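Local coordinates for protein titin (Homo sapiens, PDB 2J8O) that is the giant muscle protein also called connectin, here a pair of tandem immunoglobulin I-set domains, and probably serves as a structural element of the sarcomere, at residues 14-19 / 92-97; 100-105 / 187-192. All coordinates share one frame; numbering follows the deposited sequence.

Interaction 1 of 2, residues 14-19 / 92-97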
ATOM      1  N   LEU A  14      -5.274 -12.656   3.047  1.00 56.40           N
ATOM      2  CA  LEU A  14      -3.922 -12.373   3.540  1.00 56.61           C
ATOM      3  C   LEU A  14      -3.709 -10.926   3.862  1.00 56.50           C
ATOM      4  O   LEU A  14      -4.121 -10.059   3.114  1.00 56.87           O
ATOM      5  CB  LEU A  14      -2.881 -12.775   2.505  1.00 56.99           C
ATOM      6  CG  LEU A  14      -2.684 -14.257   2.250  1.00 56.79           C
ATOM      7  CD1 LEU A  14      -1.379 -14.435   1.484  1.00 56.61           C
ATOM      8  CD2 LEU A  14      -2.654 -14.989   3.577  1.00 55.96           C
ATOM      9  N   ASN A  15      -3.058 -10.661   4.982  1.00 56.96           N
ATOM     10  CA  ASN A  15      -2.642  -9.306   5.298  1.00 57.11           C
ATOM     11  C   ASN A  15      -1.135  -9.306   5.519  1.00 57.64           C
ATOM     12  O   ASN A  15      -0.627  -9.945   6.442  1.00 58.20           O
ATOM     13  CB  ASN A  15      -3.422  -8.763   6.488  1.00 56.94           C
ATOM     14  CG  ASN A  15      -4.949  -8.780   6.246  1.00 57.71           C
ATOM     15  OD1 ASN A  15      -5.587  -7.735   6.138  1.00 58.30           O
ATOM     16  ND2 ASN A  15      -5.521  -9.971   6.143  1.00 56.37           N
ATOM     17  N   VAL A  16      -0.421  -8.632   4.626  1.00 57.82           N
ATOM     18  CA  VAL A  16       1.029  -8.563   4.694  1.00 58.13           C
ATOM     19  C   VAL A  16       1.533  -7.138   4.627  1.00 58.65           C
ATOM     20  O   VAL A  16       0.744  -6.200   4.470  1.00 58.67           O
ATOM     21  CB  VAL A  16       1.688  -9.320   3.543  1.00 58.07           C
ATOM     22  CG1 VAL A  16       1.608 -10.829   3.767  1.00 57.45           C
ATOM     23  CG2 VAL A  16       1.072  -8.886   2.206  1.00 58.15           C
ATOM     24  N   ARG A  17       2.856  -6.998   4.751  1.00 58.94           N
ATOM     25  CA  ARG A  17       3.535  -5.743   4.521  1.00 59.50           C
ATOM     26  C   ARG A  17       4.321  -5.702   3.215  1.00 59.49           C
ATOM     27  O   ARG A  17       4.647  -6.740   2.648  1.00 59.67           O
ATOM     28  CB  ARG A  17       4.454  -5.446   5.688  1.00 60.23           C
ATOM     29  CG  ARG A  17       3.684  -4.911   6.870  1.00 61.66           C
ATOM     30  CD  ARG A  17       4.578  -4.257   7.872  1.00 62.87           C
ATOM     31  NE  ARG A  17       4.074  -4.593   9.195  1.00 64.62           N
ATOM     32  CZ  ARG A  17       4.658  -4.264  10.337  1.00 64.13           C
ATOM     33  NH1 ARG A  17       5.791  -3.562  10.342  1.00 64.23           N
ATOM     34  NH2 ARG A  17       4.092  -4.646  11.470  1.00 64.25           N
ATOM     35  N   TYR A  18       4.638  -4.490   2.759  1.00 59.29           N
ATOM     36  CA  TYR A  18       5.427  -4.301   1.549  1.00 59.29           C
ATOM     37  C   TYR A  18       6.668  -5.176   1.515  1.00 59.47           C
ATOM     38  O   TYR A  18       7.289  -5.420   2.551  1.00 59.29           O
ATOM     39  CB  TYR A  18       5.785  -2.817   1.346  1.00 58.75           C
ATOM     40  CG  TYR A  18       4.566  -2.010   0.958  1.00 59.30           C
ATOM     41  CD1 TYR A  18       4.189  -0.864   1.670  1.00 58.26           C
ATOM     42  CD2 TYR A  18       3.737  -2.436  -0.102  1.00 59.60           C
ATOM     43  CE1 TYR A  18       3.041  -0.151   1.315  1.00 59.21           C
ATOM     44  CE2 TYR A  18       2.598  -1.728  -0.468  1.00 58.77           C
ATOM     45  CZ  TYR A  18       2.254  -0.592   0.237  1.00 58.96           C
ATOM     46  OH  TYR A  18       1.125   0.088  -0.140  1.00 58.55           O
ATOM     47  N   GLN A  19       6.989  -5.673   0.318  1.00 59.38           N
ATOM     48  CA  GLN A  19       8.239  -6.405   0.048  1.00 59.58           C
ATOM     49  C   GLN A  19       8.373  -7.777   0.704  1.00 59.59           C
ATOM     50  O   GLN A  19       9.438  -8.395   0.640  1.00 60.05           O
ATOM     51  CB  GLN A  19       9.464  -5.565   0.408  1.00 59.08           C
ATOM     52  CG  GLN A  19       9.687  -4.400  -0.515  1.00 59.93           C
ATOM     53  CD  GLN A  19      11.079  -3.842  -0.394  1.00 59.64           C
ATOM     54  OE1 GLN A  19      11.632  -3.748   0.705  1.00 59.56           O
ATOM     55  NE2 GLN A  19      11.662  -3.465  -1.527  1.00 59.59           N
ATOM     56  N   ALA A  92      -9.828 -15.357  -2.581  1.00 59.56           N
ATOM     57  CA  ALA A  92      -9.140 -14.781  -1.446  1.00 59.43           C
ATOM     58  C   ALA A  92      -8.430 -13.478  -1.835  1.00 59.56           C
ATOM     59  O   ALA A  92      -7.861 -13.364  -2.927  1.00 59.37           O
ATOM     60  CB  ALA A  92      -8.147 -15.776  -0.884  1.00 59.45           C
ATOM     61  N   SER A  93      -8.479 -12.502  -0.936  1.00 59.17           N
ATOM     62  CA  SER A  93      -7.867 -11.216  -1.178  1.00 59.13           C
ATOM     63  C   SER A  93      -6.559 -11.105  -0.406  1.00 59.11           C
ATOM     64  O   SER A  93      -6.383 -11.680   0.685  1.00 58.74           O
ATOM     65  CB  SER A  93      -8.807 -10.070  -0.804  1.00 58.86           C
ATOM     66  OG  SER A  93      -9.319 -10.261   0.497  1.00 59.60           O
ATOM     67  N   LEU A  94      -5.637 -10.387  -1.025  1.00 58.83           N
ATOM     68  CA  LEU A  94      -4.368 -10.050  -0.426  1.00 59.32           C
ATOM     69  C   LEU A  94      -4.395  -8.538  -0.272  1.00 59.53           C
ATOM     70  O   LEU A  94      -4.462  -7.793  -1.264  1.00 59.34           O
ATOM     71  CB  LEU A  94      -3.212 -10.532  -1.317  1.00 59.00           C
ATOM     72  CG  LEU A  94      -1.765 -10.049  -1.146  1.00 59.20           C
ATOM     73  CD1 LEU A  94      -1.260 -10.264   0.244  1.00 60.53           C
ATOM     74  CD2 LEU A  94      -0.867 -10.793  -2.122  1.00 59.14           C
ATOM     75  N   GLU A  95      -4.431  -8.101   0.979  1.00 59.77           N
ATOM     76  CA  GLU A  95      -4.390  -6.680   1.296  1.00 60.61           C
ATOM     77  C   GLU A  95      -3.103  -6.333   2.011  1.00 60.66           C
ATOM     78  O   GLU A  95      -2.464  -7.188   2.626  1.00 60.64           O
ATOM     79  CB  GLU A  95      -5.593  -6.278   2.129  1.00 60.62           C
ATOM     80  CG  GLU A  95      -6.892  -6.398   1.357  1.00 62.13           C
ATOM     81  CD  GLU A  95      -8.110  -6.286   2.249  1.00 64.74           C
ATOM     82  OE1 GLU A  95      -8.393  -5.167   2.753  1.00 64.37           O
ATOM     83  OE2 GLU A  95      -8.785  -7.327   2.438  1.00 65.82           O
ATOM     84  N   VAL A  96      -2.718  -5.073   1.895  1.00 61.17           N
ATOM     85  CA  VAL A  96      -1.488  -4.576   2.485  1.00 61.57           C
ATOM     86  C   VAL A  96      -1.855  -3.757   3.715  1.00 61.87           C
ATOM     87  O   VAL A  96      -2.693  -2.864   3.634  1.00 61.87           O
ATOM     88  CB  VAL A  96      -0.680  -3.769   1.448  1.00 61.51           C
ATOM     89  CG1 VAL A  96       0.365  -2.924   2.106  1.00 61.55           C
ATOM     90  CG2 VAL A  96      -0.020  -4.730   0.458  1.00 62.50           C
ATOM     91  N   GLU A  97      -1.274  -4.108   4.861  1.00 62.27           N
ATOM     92  CA  GLU A  97      -1.574  -3.425   6.115  1.00 63.04           C
ATOM     93  C   GLU A  97      -0.276  -2.871   6.650  1.00 62.96           C
ATOM     94  O   GLU A  97       0.569  -3.605   7.138  1.00 63.25           O
ATOM     95  CB  GLU A  97      -2.263  -4.356   7.122  1.00 63.06           C
ATOM     96  CG  GLU A  97      -3.692  -4.754   6.721  1.00 63.63           C
ATOM     97  CD  GLU A  97      -4.475  -5.432   7.843  1.00 64.56           C
ATOM     98  OE1 GLU A  97      -3.951  -6.375   8.481  1.00 67.27           O
ATOM     99  OE2 GLU A  97      -5.632  -5.025   8.089  1.00 66.60           O
TER

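Interaction 2 of 2, residues 100-105 / 187-192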
ATOM      1  N   ALA A 100       1.194   4.060   8.966  1.00 64.33           N
ATOM      2  CA  ALA A 100       1.511   5.343   8.398  1.00 64.86           C
ATOM      3  C   ALA A 100       2.980   5.715   8.622  1.00 65.33           C
ATOM      4  O   ALA A 100       3.530   5.423   9.665  1.00 65.92           O
ATOM      5  CB  ALA A 100       0.608   6.387   9.014  1.00 64.83           C
ATOM      6  N   LYS A 101       3.605   6.354   7.633  1.00 65.65           N
ATOM      7  CA  LYS A 101       4.995   6.799   7.733  1.00 65.92           C
ATOM      8  C   LYS A 101       5.234   7.910   6.731  1.00 65.53           C
ATOM      9  O   LYS A 101       4.887   7.758   5.550  1.00 65.89           O
ATOM     10  CB  LYS A 101       5.958   5.648   7.440  1.00 66.59           C
ATOM     11  CG  LYS A 101       7.242   5.729   8.250  1.00 69.87           C
ATOM     12  CD  LYS A 101       8.377   4.970   7.599  1.00 73.68           C
ATOM     13  CE  LYS A 101       9.691   5.231   8.342  1.00 75.23           C
ATOM     14  NZ  LYS A 101      10.513   3.970   8.352  1.00 76.83           N
ATOM     15  N   ILE A 102       5.788   9.029   7.205  1.00 64.29           N
ATOM     16  CA  ILE A 102       6.195  10.135   6.351  1.00 63.08           C
ATOM     17  C   ILE A 102       7.643   9.942   5.921  1.00 62.80           C
ATOM     18  O   ILE A 102       8.442   9.434   6.694  1.00 61.85           O
ATOM     19  CB  ILE A 102       6.058  11.471   7.064  1.00 63.24           C
ATOM     20  CG1 ILE A 102       4.577  11.828   7.201  1.00 64.02           C
ATOM     21  CG2 ILE A 102       6.771  12.580   6.275  1.00 62.68           C
ATOM     22  CD1 ILE A 102       4.265  12.722   8.356  1.00 64.66           C
ATOM     23  N   HIS A 103       7.966  10.332   4.677  1.00 62.53           N
ATOM     24  CA  HIS A 103       9.306  10.127   4.107  1.00 61.75           C
ATOM     25  C   HIS A 103       9.813  11.445   3.576  1.00 61.00           C
ATOM     26  O   HIS A 103       9.546  11.805   2.445  1.00 62.43           O
ATOM     27  CB  HIS A 103       9.292   9.126   2.942  1.00 61.70           C
ATOM     28  CG  HIS A 103       8.724   7.778   3.273  1.00 62.16           C
ATOM     29  ND1 HIS A 103       9.410   6.836   4.012  1.00 63.28           N
ATOM     30  CD2 HIS A 103       7.565   7.183   2.893  1.00 61.79           C
ATOM     31  CE1 HIS A 103       8.680   5.739   4.105  1.00 61.56           C
ATOM     32  NE2 HIS A 103       7.557   5.922   3.434  1.00 60.04           N
ATOM     33  N   LEU A 104      10.551  12.178   4.385  1.00 60.61           N
ATOM     34  CA  LEU A 104      11.091  13.476   3.968  1.00 59.21           C
ATOM     35  C   LEU A 104      12.265  13.261   3.029  1.00 58.24           C
ATOM     36  O   LEU A 104      13.205  12.538   3.363  1.00 58.39           O
ATOM     37  CB  LEU A 104      11.569  14.250   5.183  1.00 58.68           C
ATOM     38  CG  LEU A 104      10.524  14.833   6.098  1.00 60.15           C
ATOM     39  CD1 LEU A 104      11.176  15.198   7.433  1.00 61.28           C
ATOM     40  CD2 LEU A 104       9.943  16.078   5.475  1.00 59.31           C
ATOM     41  N   PRO A 105      12.229  13.891   1.860  1.00 57.76           N
ATOM     42  CA  PRO A 105      13.300  13.697   0.906  1.00 57.37           C
ATOM     43  C   PRO A 105      14.602  14.352   1.391  1.00 57.05           C
ATOM     44  O   PRO A 105      15.668  13.767   1.261  1.00 57.38           O
ATOM     45  CB  PRO A 105      12.772  14.417  -0.357  1.00 58.13           C
ATOM     46  CG  PRO A 105      11.324  14.710  -0.098  1.00 56.99           C
ATOM     47  CD  PRO A 105      11.212  14.839   1.367  1.00 57.99           C
ATOM     48  N   ASP A 187       2.745   8.827  12.260  1.00 60.08           N
ATOM     49  CA  ASP A 187       4.047   9.418  12.080  1.00 61.24           C
ATOM     50  C   ASP A 187       3.895  10.923  11.902  1.00 61.92           C
ATOM     51  O   ASP A 187       2.840  11.425  11.499  1.00 62.80           O
ATOM     52  CB  ASP A 187       4.754   8.794  10.872  1.00 61.72           C
ATOM     53  CG  ASP A 187       6.231   9.182  10.780  1.00 63.96           C
ATOM     54  OD1 ASP A 187       6.837   9.554  11.809  1.00 69.02           O
ATOM     55  OD2 ASP A 187       6.804   9.119   9.676  1.00 65.52           O
ATOM     56  N   GLN A 188       4.940  11.674  12.191  1.00 61.68           N
ATOM     57  CA  GLN A 188       4.796  13.105  12.124  1.00 61.82           C
ATOM     58  C   GLN A 188       6.169  13.655  11.854  1.00 61.95           C
ATOM     59  O   GLN A 188       7.162  13.068  12.277  1.00 62.69           O
ATOM     60  CB  GLN A 188       4.228  13.619  13.452  1.00 61.95           C
ATOM     61  CG  GLN A 188       4.363  15.089  13.676  1.00 62.92           C
ATOM     62  CD  GLN A 188       4.038  15.497  15.099  1.00 63.94           C
ATOM     63  OE1 GLN A 188       2.979  15.161  15.633  1.00 63.14           O
ATOM     64  NE2 GLN A 188       4.946  16.254  15.711  1.00 63.45           N
ATOM     65  N   LYS A 189       6.234  14.765  11.142  1.00 61.78           N
ATOM     66  CA  LYS A 189       7.503  15.362  10.801  1.00 61.89           C
ATOM     67  C   LYS A 189       7.320  16.848  10.810  1.00 62.29           C
ATOM     68  O   LYS A 189       6.241  17.342  10.496  1.00 62.76           O
ATOM     69  CB  LYS A 189       7.960  14.927   9.397  1.00 62.50           C
ATOM     70  CG  LYS A 189       8.338  13.461   9.255  1.00 60.11           C
ATOM     71  CD  LYS A 189       9.521  13.068  10.121  1.00 61.13           C
ATOM     72  CE  LYS A 189       9.420  11.587  10.498  1.00 61.68           C
ATOM     73  NZ  LYS A 189      10.727  10.989  10.793  1.00 62.99           N
ATOM     74  N   THR A 190       8.376  17.563  11.184  1.00 62.72           N
ATOM     75  CA  THR A 190       8.391  19.015  11.094  1.00 63.08           C
ATOM     76  C   THR A 190       9.176  19.455   9.854  1.00 62.91           C
ATOM     77  O   THR A 190      10.171  18.841   9.480  1.00 62.73           O
ATOM     78  CB  THR A 190       8.953  19.605  12.385  1.00 62.81           C
ATOM     79  OG1 THR A 190       8.060  19.265  13.440  1.00 64.29           O
ATOM     80  CG2 THR A 190       9.007  21.104  12.342  1.00 63.35           C
ATOM     81  N   VAL A 191       8.713  20.511   9.204  1.00 63.64           N
ATOM     82  CA  VAL A 191       9.477  21.144   8.129  1.00 63.78           C
ATOM     83  C   VAL A 191       9.662  22.605   8.485  1.00 64.72           C
ATOM     84  O   VAL A 191       8.678  23.307   8.730  1.00 65.56           O
ATOM     85  CB  VAL A 191       8.753  20.992   6.781  1.00 64.15           C
ATOM     86  CG1 VAL A 191       9.393  21.848   5.694  1.00 63.13           C
ATOM     87  CG2 VAL A 191       8.732  19.508   6.362  1.00 62.39           C
ATOM     88  N   GLU A 192      10.907  23.079   8.550  1.00 65.06           N
ATOM     89  CA  GLU A 192      11.102  24.515   8.741  1.00 65.40           C
ATOM     90  C   GLU A 192      11.137  25.269   7.421  1.00 65.65           C
ATOM     91  O   GLU A 192      11.837  24.880   6.499  1.00 65.58           O
ATOM     92  CB  GLU A 192      12.340  24.857   9.589  1.00 65.47           C
ATOM     93  CG  GLU A 192      12.431  26.375   9.866  1.00 64.32           C
ATOM     94  CD  GLU A 192      13.664  26.811  10.650  1.00 65.68           C
ATOM     95  OE1 GLU A 192      14.497  25.951  10.992  1.00 67.78           O
ATOM     96  OE2 GLU A 192      13.805  28.031  10.920  1.00 66.30           O
TER

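Interaction 1 of 2, residues 14-19 / 92-97
One face of the Tyr18 ring receives the CG1 methyl of Val96, a CH-pi contact with CG1 3.8 Å from the ring centroid and 22° off its normal. The methyl sits nearer the rim than the middle, beside the phenol end: CG1 is 3.5 Å from Tyr18 CZ. Val96 presents this branch because CG1 stands anti to its backbone N (chi1 163°). Glu97 O lies oblique to the Arg17 guanidinium and at a distance from it; the aliphatic CG of Arg17 is the nearer atom. On the side of the sheet that carries Leu14, Val16, Leu94 and Val96, the CD1 methyl of Leu94 reaches across the strands and lies 3.3 Å from Val16 CG2 and 3.7 Å from Leu14 CB. Asn15 and Glu97 come together at the other side, and Arg183 forms a weak, long ion pair with Glu97. The backbones are joined by four nearly straight hydrogen bonds: Leu14 N to Ser93 O (2.8 Å), Glu95 N to Leu14 O (2.9 Å), Val16 N to Glu95 O (3.2 Å) and Glu97 N to Val16 O (2.9 Å). Such parallel pairing of a short early strand with the last strand is the A'-G pairing of I-set immunoglobulin domains.

Interaction 2 of 2, residues 100-105 / 187-192
A single hydrogen bond crosses between residues 100-105 and 187-192, and it runs from backbone to side chain: Ile102 N donates to Asp187 OD2 over 2.7 Å, with 157° at the hydrogen. The carboxylate oxygen uses its anti lone pair, the one turned away from OD1. With CG anti to the backbone N of Asp187 (chi1 -169°), the carboxylate extends across to residues 100-105, while OD1 takes a weak bond from Gln188 N. Asp187 thus bridges the two segments through one oxygen and touches its own strand through the other. The CG of Lys101 lies alongside, 3.7 Å from Asp187 OD2. Apolar contacts continue along the strand. The Ile102 and Lys189 side chains run alongside each other, pointing opposite ways, Ile102 CG2 resting 3.5 Å from Lys189 CG, on the aliphatic part of a chain bent at chi2 (-63°). Beyond it, Leu104 CD1 lies 3.8 Å from Lys189 CB, and its other methyl, CD2, meets Val191 CG2 at 3.7 Å. Ile126 of strand 123-131 touches Ile102, Leu104 and Val191. Lys101 and His103 form backbone hydrogen bonds with Ser129 and Pro127, pairing this segment with strand 123-131, while its side chains touch strand 185-195, itself paired with strand 174-182.

Strand 86-102 serves both contacts, its middle in interaction 1 and its end in interaction 2, whose centres lie about 24 Å apart. Interaction 1 is complete before interaction 2 begins, so the two follow in series along the chain, and the strand passes from one domain to the next. Interaction 1 is a surface contact of true sheet pairing, where four regular backbone bonds join the strands and side chains add methyl and aromatic contacts. Interaction 2 is partly buried and has no backbone-to-backbone bonding between its segments: a carboxylate takes that role, while Ile102 and Leu104 pack on the aliphatic part of Lys189 and on Val191, with Ile102 and Val191 buried.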